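Local coordinates for BtGH115A (Bacteroides thetaiotaomicron, PDB 5BY3), which probably hydrolyses glycosidic bonds as a family GH115 4-O-methyl-alpha-glucuronidase with specificity for decorated arabinogalactans, at residues G192-T195 / N196-I199; E310-A313 / V314-V318; Q424-Q427 / K428-L432; S729-W732 / K733-L737. All coordinates share one frame; numbering follows the deposited sequence.

How the contacts relate
Contacts 1, 2 and 3 belong to the family 115 hydrolase region, of the TIM-barrel clan. Contact 4 lies in the C-terminal region. Contact 3 is the buried one and alone includes a strand, part of the eight-stranded parallel sheet. The one hydrogen bond between its two segments joins an indole to a backbone carbonyl. Contacts 1, 2 and 4 are partly buried helix turns. Contacts 1 and 4 start helices, and contact 2 lies within helix 308-329. Charge differs in the three helical contacts: contact 1 pairs Arg194 with Glu197, contact 2 keeps opposite charges apart, and contact 4 brings two glutamates together beside a shared arginine. Contacts 1 and 3 come nearest, about 10 Å between nearest atoms.

Contact 1. Residues G192-T195 / N196-I199; sequences GPRT and NERI
Gly192 stands at the N-cap position of helix 193-205, and the first turn passes directly from 192-195 into 196-199. In the chain this helix lies between strands 162-166 and 210-212 of the parallel sheet, consistent with the TIM-barrel clan, and Asn196 and Ile199 touch Tyr211. Alpha-helical i to i+4 bonds run from Asn196 N to Gly192 O, Glu197 N to Pro193 O, Arg198 N to Arg194 O, and Ile199 N to Thr195 O. Gly192 O has a second donor, Asn196 ND2, at 2.9 Å. That amide comes from above the carbonyl plane, while Asn196 N lies in it. The side chain folds back because CG sits beside the backbone N (chi1 -78°). Thr195 OG1 bonds to Ser178 and Glu183, and Arg198 NE to Tyr182. Arg194 and Glu197 run side by side and form a salt bridge. The Arg194 chain bends at chi2 and chi3, which brings the guanidinium edge to the carboxylate, planes 55° apart. Arg194 NH2 adds a weak bond to Glu197 OE2. Arg194 NE meets Glu197 OE1 at 2.8 Å, on the syn side but 35° out of the carboxylate plane, while OE1 lies in the guanidinium plane.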
loop_
_atom_site.group_PDB
_atom_site.type_symbol
_atom_site.label_atom_id
_atom_site.label_comp_id
_atom_site.label_asym_id
_atom_site.label_seq_id
_atom_site.Cartn_x
_atom_site.Cartn_y
_atom_site.Cartn_z
ATOM N N GLY A 192 -2.876 -2.684 -22.813
ATOM C CA GLY A 192 -2.099 -3.499 -23.706
ATOM C C GLY A 192 -0.635 -3.566 -23.357
ATOM O O GLY A 192 -0.241 -3.195 -22.249
ATOM N N PRO A 193 0.187 -4.043 -24.315
ATOM C CA PRO A 193 1.617 -4.177 -24.047
ATOM C C PRO A 193 2.293 -2.858 -23.671
ATOM O O PRO A 193 3.100 -2.838 -22.732
ATOM C CB PRO A 193 2.191 -4.770 -25.368
ATOM C CG PRO A 193 1.124 -4.544 -26.419
ATOM C CD PRO A 193 -0.187 -4.546 -25.660
ATOM N N ARG A 194 1.994 -1.785 -24.395
ATOM C CA ARG A 194 2.661 -0.487 -24.173
ATOM C C ARG A 194 2.378 0.062 -22.758
ATOM O O ARG A 194 3.297 0.461 -22.045
ATOM C CB ARG A 194 2.349 0.521 -25.312
ATOM C CG ARG A 194 3.532 0.897 -26.215
ATOM C CD ARG A 194 3.825 -0.110 -27.312
ATOM N NE ARG A 194 4.587 -1.269 -26.825
ATOM C CZ ARG A 194 4.571 -2.496 -27.364
ATOM N NH1 ARG A 194 3.821 -2.760 -28.436
ATOM N NH2 ARG A 194 5.293 -3.478 -26.814
ATOM N N THR A 195 1.129 0.002 -22.312
ATOM C CA THR A 195 0.817 0.338 -20.915
ATOM C C THR A 195 1.612 -0.520 -19.894
ATOM O O THR A 195 2.192 0.018 -18.935
ATOM C CB THR A 195 -0.675 0.259 -20.670
ATOM O OG1 THR A 195 -1.341 0.991 -21.714
ATOM C CG2 THR A 195 -1.036 0.814 -19.295
ATOM N N ASN A 196 1.693 -1.825 -20.131
ATOM C CA ASN A 196 2.413 -2.715 -19.216
ATOM C C ASN A 196 3.927 -2.456 -19.137
ATOM O O ASN A 196 4.497 -2.442 -18.037
ATOM C CB ASN A 196 2.051 -4.185 -19.472
ATOM C CG ASN A 196 0.703 -4.554 -18.871
ATOM O OD1 ASN A 196 0.593 -4.805 -17.658
ATOM N ND2 ASN A 196 -0.346 -4.547 -19.699
ATOM N N GLU A 197 4.562 -2.182 -20.283
ATOM C CA GLU A 197 5.956 -1.746 -20.273
ATOM C C GLU A 197 6.167 -0.519 -19.370
ATOM O O GLU A 197 7.163 -0.456 -18.629
ATOM C CB GLU A 197 6.461 -1.505 -21.686
ATOM C CG GLU A 197 6.473 -2.773 -22.531
ATOM C CD GLU A 197 6.778 -2.518 -24.002
ATOM O OE1 GLU A 197 6.194 -1.562 -24.583
ATOM O OE2 GLU A 197 7.581 -3.295 -24.576
ATOM N N ARG A 198 5.227 0.437 -19.421
ATOM C CA ARG A 198 5.241 1.582 -18.524
ATOM C C ARG A 198 5.137 1.214 -17.033
ATOM O O ARG A 198 5.902 1.745 -16.230
ATOM C CB ARG A 198 4.157 2.600 -18.889
ATOM C CG ARG A 198 4.530 3.508 -20.055
ATOM C CD ARG A 198 5.802 4.330 -19.853
ATOM N NE ARG A 198 5.996 5.172 -21.034
ATOM C CZ ARG A 198 7.021 5.992 -21.289
ATOM N NH1 ARG A 198 8.068 6.149 -20.463
ATOM N NH2 ARG A 198 6.980 6.671 -22.430
ATOM N N ILE A 199 4.204 0.319 -16.686
ATOM C CA ILE A 199 4.085 -0.207 -15.332
ATOM C C ILE A 199 5.353 -0.933 -14.892
ATOM O O ILE A 199 5.862 -0.698 -13.771
ATOM C CB ILE A 199 2.851 -1.109 -15.174
ATOM C CG1 ILE A 199 1.591 -0.313 -15.582
ATOM C CG2 ILE A 199 2.757 -1.606 -13.735
ATOM C CD1 ILE A 199 0.299 -1.122 -15.621
#

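Contact 2. Residues E310-A313 / V314-V318; sequences EQKA and VLDRV
Asp316 N bonds to Lys312 O at 3.2 Å, with an almost straight N-H...O angle of 174°. It is the one hydrogen bond across this turn of helix 308-329 that is not weak. The neighbouring backbone bonds are weak: Val314 N to Glu310 O at 3.3 Å, and Arg317 N to Ala313 O at 3.4 Å. The side chains of Lys312 and Asp316 cross obliquely on one side of the helix. Lys312 NZ stays 4.7 Å from Asp316 OD2, so the opposite charges do not touch. The lysine chain bends at chi3, and its NZ bonds instead to Gly354 O. Asp316 CG sits beside its own backbone N (chi1 -60°), which turns the carboxylate back over the preceding turn. There Asp316 OD2 comes to 3.1 Å from Lys312 O. Both atoms are acceptors, so this is a close approach and not a bond.

The apolar side chains rest on backbone carbonyls of the preceding turn. Val314 CG2 lies against Glu310 O. Leu315 CG meets Gln311 O at 3.3 Å, and Leu315 CD1 lies at 3.6 Å from the same oxygen. Beyond the turn, Val314 packs on Val266 of helix 265-283 and on Met302. Leu315 and Lys312 touch Ile350 of helix 347-352. Helix 308-329 thus meets two other helices of the hydrolase region here. With its ammonium held by Gly354 O, Lys312 may at most favour the ionised form of the Asp316 carboxylate at long range.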
loop_
_atom_site.group_PDB
_atom_site.type_symbol
_atom_site.label_atom_id
_atom_site.label_comp_id
_atom_site.label_asym_id
_atom_site.label_seq_id
_atom_site.Cartn_x
_atom_site.Cartn_y
_atom_site.Cartn_z
ATOM N N GLU A 310 -16.446 -29.254 4.147
ATOM C CA GLU A 310 -16.588 -29.674 2.738
ATOM C C GLU A 310 -15.696 -28.844 1.830
ATOM O O GLU A 310 -15.174 -29.356 0.831
ATOM C CB GLU A 310 -18.019 -29.531 2.248
ATOM C CG GLU A 310 -19.071 -30.349 2.963
ATOM C CD GLU A 310 -20.451 -29.796 2.678
ATOM O OE1 GLU A 310 -20.714 -28.620 3.003
ATOM O OE2 GLU A 310 -21.272 -30.532 2.110
ATOM N N GLN A 311 -15.567 -27.556 2.175
ATOM C CA GLN A 311 -14.613 -26.629 1.552
ATOM C C GLN A 311 -13.126 -27.070 1.763
ATOM O O GLN A 311 -12.276 -26.685 0.974
ATOM C CB GLN A 311 -14.890 -25.141 1.964
ATOM C CG GLN A 311 -16.124 -24.489 1.289
ATOM C CD GLN A 311 -16.339 -22.963 1.502
ATOM O OE1 GLN A 311 -16.055 -22.407 2.561
ATOM N NE2 GLN A 311 -16.909 -22.301 0.486
ATOM N N LYS A 312 -12.840 -27.907 2.777
ATOM C CA LYS A 312 -11.485 -28.468 3.027
ATOM C C LYS A 312 -11.163 -29.680 2.154
ATOM O O LYS A 312 -10.088 -29.740 1.542
ATOM C CB LYS A 312 -11.291 -28.835 4.509
ATOM C CG LYS A 312 -9.890 -28.563 5.060
ATOM C CD LYS A 312 -9.583 -29.334 6.345
ATOM C CE LYS A 312 -8.890 -30.665 6.054
ATOM N NZ LYS A 312 -8.104 -31.126 7.229
ATOM N N ALA A 313 -12.096 -30.636 2.109
ATOM C CA ALA A 313 -12.048 -31.777 1.195
ATOM C C ALA A 313 -11.749 -31.358 -0.248
ATOM O O ALA A 313 -11.025 -32.073 -0.977
ATOM C CB ALA A 313 -13.369 -32.542 1.262
ATOM N N VAL A 314 -12.310 -30.202 -0.643
ATOM C CA VAL A 314 -12.182 -29.632 -2.020
ATOM C C VAL A 314 -10.727 -29.289 -2.335
ATOM O O VAL A 314 -10.155 -29.765 -3.319
ATOM C CB VAL A 314 -13.045 -28.336 -2.230
ATOM C CG1 VAL A 314 -12.835 -27.728 -3.626
ATOM C CG2 VAL A 314 -14.522 -28.596 -1.987
ATOM N N LEU A 315 -10.160 -28.458 -1.472
ATOM C CA LEU A 315 -8.831 -27.900 -1.635
ATOM C C LEU A 315 -7.749 -28.979 -1.692
ATOM O O LEU A 315 -6.884 -28.934 -2.585
ATOM C CB LEU A 315 -8.556 -26.888 -0.512
ATOM C CG LEU A 315 -9.503 -25.683 -0.406
ATOM C CD1 LEU A 315 -9.154 -24.832 0.788
ATOM C CD2 LEU A 315 -9.534 -24.811 -1.667
ATOM N N ASP A 316 -7.825 -29.943 -0.758
ATOM C CA ASP A 316 -6.988 -31.153 -0.776
ATOM C C ASP A 316 -6.979 -31.768 -2.176
ATOM O O ASP A 316 -5.913 -32.084 -2.695
ATOM C CB ASP A 316 -7.466 -32.170 0.282
ATOM C CG ASP A 316 -7.416 -31.617 1.733
ATOM O OD1 ASP A 316 -6.502 -30.824 2.047
ATOM O OD2 ASP A 316 -8.278 -31.996 2.575
ATOM N N ARG A 317 -8.155 -31.866 -2.810
ATOM C CA ARG A 317 -8.279 -32.415 -4.174
ATOM C C ARG A 317 -7.637 -31.465 -5.181
ATOM O O ARG A 317 -6.995 -31.893 -6.154
ATOM C CB ARG A 317 -9.763 -32.706 -4.540
ATOM C CG ARG A 317 -10.008 -33.350 -5.920
ATOM C CD ARG A 317 -11.024 -34.491 -5.891
ATOM N NE ARG A 317 -10.698 -35.487 -4.856
ATOM C CZ ARG A 317 -9.784 -36.466 -4.969
ATOM N NH1 ARG A 317 -9.081 -36.635 -6.089
ATOM N NH2 ARG A 317 -9.563 -37.296 -3.949
ATOM N N VAL A 318 -7.802 -30.177 -4.918
ATOM C CA VAL A 318 -7.356 -29.127 -5.819
ATOM C C VAL A 318 -5.829 -28.983 -5.796
ATOM O O VAL A 318 -5.212 -28.929 -6.845
ATOM C CB VAL A 318 -8.105 -27.807 -5.494
ATOM C CG1 VAL A 318 -7.328 -26.571 -5.906
ATOM C CG2 VAL A 318 -9.479 -27.837 -6.138
#

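Contact 3. Residues Q424-Q427 / K428-L432; sequences QGIQ and KMWIL
Trp430 NE1 donates to Ile426 O at 3.1 Å, with an N-H...O angle of 158°. The oxygen lies near the indole plane, at the ring edge. The donor stands above the carbonyl plane, 48° out of it, and so does not meet a lone pair. Trp430 CG sits beside its backbone N (chi1 -74°), which swings the ring back toward the loop. Ile426 CG2 touches the same end of the indole, 4.0 Å from Trp430 NE1 and 4.2 Å from Trp430 CD1. The two side chains cross at about a right angle.

The contact spans the loop from helix 411-423 into strand 429-433. Gly425, with positive phi, is the C' residue of a Schellman motif that ends the helix. The strand then pairs in parallel with strands 162-166 and 388-393 of the eight-stranded sheet, as expected for a TIM-barrel clan member. Ile426 packs on Trp365 and Val390. The ring of Trp430 meets Phe447 of helix 441-452, and Lys428 makes a salt bridge with Glu161. Both the indole N-H and the Ile426 carbonyl belong to buried residues. Their bond satisfies the donor inside an apolar layer and ties the loop to the strand that follows it.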
loop_
_atom_site.group_PDB
_atom_site.type_symbol
_atom_site.label_atom_id
_atom_site.label_comp_id
_atom_site.label_asym_id
_atom_site.label_seq_id
_atom_site.Cartn_x
_atom_site.Cartn_y
_atom_site.Cartn_z
ATOM N N GLN A 424 7.543 -10.046 12.724
ATOM C CA GLN A 424 6.845 -11.293 12.978
ATOM C C GLN A 424 7.121 -12.358 11.916
ATOM O O GLN A 424 6.461 -13.379 11.893
ATOM C CB GLN A 424 5.337 -11.076 13.174
ATOM C CG GLN A 424 4.949 -10.209 14.379
ATOM C CD GLN A 424 5.409 -10.754 15.724
ATOM O OE1 GLN A 424 5.962 -10.026 16.558
ATOM N NE2 GLN A 424 5.192 -12.036 15.938
ATOM N N GLY A 425 8.102 -12.137 11.052
ATOM C CA GLY A 425 8.528 -13.187 10.144
ATOM C C GLY A 425 7.814 -13.272 8.803
ATOM O O GLY A 425 8.002 -14.257 8.084
ATOM N N ILE A 426 7.017 -12.251 8.446
ATOM C CA ILE A 426 6.454 -12.171 7.077
ATOM C C ILE A 426 7.522 -11.513 6.175
ATOM O O ILE A 426 7.606 -10.281 6.103
ATOM C CB ILE A 426 5.104 -11.422 7.037
ATOM C CG1 ILE A 426 4.095 -12.114 7.952
ATOM C CG2 ILE A 426 4.597 -11.287 5.603
ATOM C CD1 ILE A 426 2.732 -11.457 8.114
ATOM N N GLN A 427 8.340 -12.339 5.511
ATOM C CA GLN A 427 9.550 -11.858 4.822
ATOM C C GLN A 427 9.731 -12.371 3.391
ATOM O O GLN A 427 10.730 -12.067 2.708
ATOM C CB GLN A 427 10.802 -12.218 5.620
ATOM C CG GLN A 427 10.810 -11.803 7.083
ATOM C CD GLN A 427 12.178 -11.972 7.752
ATOM O OE1 GLN A 427 13.154 -12.434 7.144
ATOM N NE2 GLN A 427 12.249 -11.586 9.010
ATOM N N LYS A 428 8.792 -13.168 2.929
ATOM C CA LYS A 428 8.984 -13.785 1.642
ATOM C C LYS A 428 8.382 -12.912 0.515
ATOM O O LYS A 428 9.002 -12.725 -0.551
ATOM C CB LYS A 428 8.386 -15.210 1.676
ATOM C CG LYS A 428 8.615 -16.061 0.445
ATOM C CD LYS A 428 10.041 -16.582 0.332
ATOM C CE LYS A 428 10.065 -17.641 -0.762
ATOM N NZ LYS A 428 11.190 -18.609 -0.592
HETATM N N MSE A 429 7.192 -12.374 0.762
HETATM C CA MSE A 429 6.370 -11.863 -0.303
HETATM C C MSE A 429 5.442 -10.796 0.217
HETATM O O MSE A 429 4.598 -11.049 1.094
HETATM C CB MSE A 429 5.586 -13.043 -0.877
HETATM C CG MSE A 429 5.193 -12.921 -2.340
HETATM SE SE MSE A 429 4.244 -14.526 -3.012
HETATM C CE MSE A 429 5.798 -15.757 -2.930
ATOM N N TRP A 430 5.602 -9.590 -0.336
ATOM C CA TRP A 430 4.730 -8.448 -0.038
ATOM C C TRP A 430 4.072 -7.953 -1.322
ATOM O O TRP A 430 4.729 -7.753 -2.362
ATOM C CB TRP A 430 5.550 -7.319 0.537
ATOM C CG TRP A 430 6.043 -7.458 1.942
ATOM C CD1 TRP A 430 6.025 -8.571 2.750
ATOM C CD2 TRP A 430 6.674 -6.428 2.696
ATOM N NE1 TRP A 430 6.570 -8.276 3.977
ATOM C CE2 TRP A 430 6.976 -6.969 3.975
ATOM C CE3 TRP A 430 6.983 -5.082 2.428
ATOM C CZ2 TRP A 430 7.590 -6.218 4.979
ATOM C CZ3 TRP A 430 7.589 -4.331 3.423
ATOM C CH2 TRP A 430 7.894 -4.901 4.686
ATOM N N ILE A 431 2.771 -7.768 -1.238
ATOM C CA ILE A 431 1.970 -7.407 -2.378
ATOM C C ILE A 431 0.982 -6.354 -1.949
ATOM O O ILE A 431 0.147 -6.561 -1.001
ATOM C CB ILE A 431 1.186 -8.600 -2.982
ATOM C CG1 ILE A 431 2.109 -9.706 -3.510
ATOM C CG2 ILE A 431 0.217 -8.085 -4.060
ATOM C CD1 ILE A 431 2.956 -9.394 -4.747
ATOM N N LEU A 432 1.063 -5.228 -2.673
ATOM C CA LEU A 432 0.251 -4.054 -2.385
ATOM C C LEU A 432 -0.907 -3.874 -3.371
ATOM O O LEU A 432 -0.692 -3.780 -4.590
ATOM C CB LEU A 432 1.158 -2.831 -2.384
ATOM C CG LEU A 432 0.644 -1.437 -1.984
ATOM C CD1 LEU A 432 0.042 -1.410 -0.590
ATOM C CD2 LEU A 432 1.827 -0.507 -2.080
#

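Contact 4. Residues S729-W732 / K733-L737; sequences SEEW and KENVL
The indole of Trp732 carries Val736 CG1 over one face, one helical turn on in helix 730-738. This helix lies in the family 115 C-terminal domain region and begins with a serine N-cap. The face contact is CH-pi, 3.9 Å from Val736 CG1 to the centroid of the five-membered ring. The methyl is offset toward the rim, nearest Trp732 NE1 at 3.5 Å. Trp732 CG lies opposite the backbone N (chi1 173°), which carries the ring forward along the helix to Val736. Trp732 NE1 bonds to Asp368 and the ring meets Arg374 by cation-pi, which links the helix to the hydrolase region.

At the N-cap, Ser729 OG accepts from Trp732 N at 3.3 Å. Backbone bonds follow from Lys733 N to Ser729 O, Glu734 N to Glu730 O, and Val736 N to Trp732 O. Asn735 N to Glu731 O is the shortest, at 2.7 Å.

Glu731 and Asn735 cross with carboxylate and amide planes only 9° apart. The polar ends of Glu731, Asn735 and Lys733 pair with Arg743, Arg738 and Glu508. The carboxylates of Glu730 and Glu734 lie side by side, planes 19° apart. Arg505 makes salt bridges with Glu730 OE1 and Glu734 OE1 and probably offsets their repulsion. Glu734 OE1 stands 3.0 Å from Glu730 OE2.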
loop_
_atom_site.group_PDB
_atom_site.type_symbol
_atom_site.label_atom_id
_atom_site.label_comp_id
_atom_site.label_asym_id
_atom_site.label_seq_id
_atom_site.Cartn_x
_atom_site.Cartn_y
_atom_site.Cartn_z
ATOM N N SER A 729 -17.756 -7.607 11.601
ATOM C CA SER A 729 -18.873 -7.279 12.471
ATOM C C SER A 729 -19.197 -5.797 12.464
ATOM O O SER A 729 -18.470 -5.000 11.895
ATOM C CB SER A 729 -18.481 -7.636 13.906
ATOM O OG SER A 729 -17.262 -6.993 14.250
ATOM N N GLU A 730 -20.278 -5.438 13.127
ATOM C CA GLU A 730 -20.679 -4.042 13.288
ATOM C C GLU A 730 -19.559 -3.173 13.938
ATOM O O GLU A 730 -19.241 -2.087 13.422
ATOM C CB GLU A 730 -21.987 -3.983 14.101
ATOM C CG GLU A 730 -22.647 -2.614 14.196
ATOM C CD GLU A 730 -22.963 -2.024 12.832
ATOM O OE1 GLU A 730 -23.321 -2.796 11.903
ATOM O OE2 GLU A 730 -22.834 -0.788 12.692
ATOM N N GLU A 731 -18.949 -3.669 15.027
ATOM C CA GLU A 731 -17.842 -2.989 15.685
ATOM C C GLU A 731 -16.593 -2.828 14.817
ATOM O O GLU A 731 -15.965 -1.764 14.827
ATOM C CB GLU A 731 -17.452 -3.668 16.990
ATOM C CG GLU A 731 -16.582 -2.813 17.881
ATOM C CD GLU A 731 -16.344 -3.456 19.222
ATOM O OE1 GLU A 731 -15.508 -4.401 19.352
ATOM O OE2 GLU A 731 -16.994 -2.980 20.169
ATOM N N TRP A 732 -16.232 -3.875 14.087
ATOM C CA TRP A 732 -15.127 -3.797 13.167
ATOM C C TRP A 732 -15.402 -2.724 12.079
ATOM O O TRP A 732 -14.476 -2.062 11.610
ATOM C CB TRP A 732 -14.796 -5.171 12.562
ATOM C CG TRP A 732 -13.747 -5.075 11.469
ATOM C CD1 TRP A 732 -12.376 -5.093 11.614
ATOM C CD2 TRP A 732 -13.994 -4.846 10.072
ATOM N NE1 TRP A 732 -11.759 -4.929 10.374
ATOM C CE2 TRP A 732 -12.728 -4.778 9.419
ATOM C CE3 TRP A 732 -15.159 -4.727 9.303
ATOM C CZ2 TRP A 732 -12.609 -4.616 8.035
ATOM C CZ3 TRP A 732 -15.022 -4.522 7.927
ATOM C CH2 TRP A 732 -13.760 -4.467 7.320
ATOM N N LYS A 733 -16.662 -2.537 11.716
ATOM C CA LYS A 733 -17.015 -1.617 10.633
ATOM C C LYS A 733 -16.800 -0.208 11.149
ATOM O O LYS A 733 -16.191 0.604 10.487
ATOM C CB LYS A 733 -18.473 -1.818 10.173
ATOM C CG LYS A 733 -18.649 -2.961 9.177
ATOM C CD LYS A 733 -20.120 -3.240 8.929
ATOM C CE LYS A 733 -20.335 -4.435 7.995
ATOM N NZ LYS A 733 -21.798 -4.744 7.886
ATOM N N GLU A 734 -17.312 0.041 12.344
ATOM C CA GLU A 734 -17.106 1.250 13.103
ATOM C C GLU A 734 -15.615 1.506 13.260
ATOM O O GLU A 734 -15.157 2.618 12.994
ATOM C CB GLU A 734 -17.769 1.100 14.483
ATOM C CG GLU A 734 -19.059 1.870 14.711
ATOM C CD GLU A 734 -19.897 2.027 13.454
ATOM O OE1 GLU A 734 -20.451 1.012 12.994
ATOM O OE2 GLU A 734 -20.007 3.158 12.921
ATOM N N ASN A 735 -14.875 0.474 13.683
ATOM C CA ASN A 735 -13.461 0.595 13.984
ATOM C C ASN A 735 -12.716 1.160 12.765
ATOM O O ASN A 735 -12.064 2.159 12.882
ATOM C CB ASN A 735 -12.854 -0.764 14.393
ATOM C CG ASN A 735 -13.078 -1.127 15.888
ATOM O OD1 ASN A 735 -13.783 -0.433 16.654
ATOM N ND2 ASN A 735 -12.452 -2.242 16.303
ATOM N N VAL A 736 -12.819 0.538 11.601
ATOM C CA VAL A 736 -11.968 0.901 10.464
ATOM C C VAL A 736 -12.339 2.227 9.769
ATOM O O VAL A 736 -11.502 2.838 9.144
ATOM C CB VAL A 736 -11.911 -0.236 9.426
ATOM C CG1 VAL A 736 -11.249 -1.463 10.034
ATOM C CG2 VAL A 736 -13.302 -0.574 8.890
ATOM N N LEU A 737 -13.593 2.662 9.888
ATOM C CA LEU A 737 -14.012 3.948 9.361
ATOM C C LEU A 737 -13.359 5.133 10.110
ATOM O O LEU A 737 -13.032 6.151 9.487
ATOM C CB LEU A 737 -15.548 4.091 9.424
ATOM C CG LEU A 737 -16.438 3.410 8.359
ATOM C CD1 LEU A 737 -17.947 3.488 8.658
ATOM C CD2 LEU A 737 -16.189 3.893 6.930
#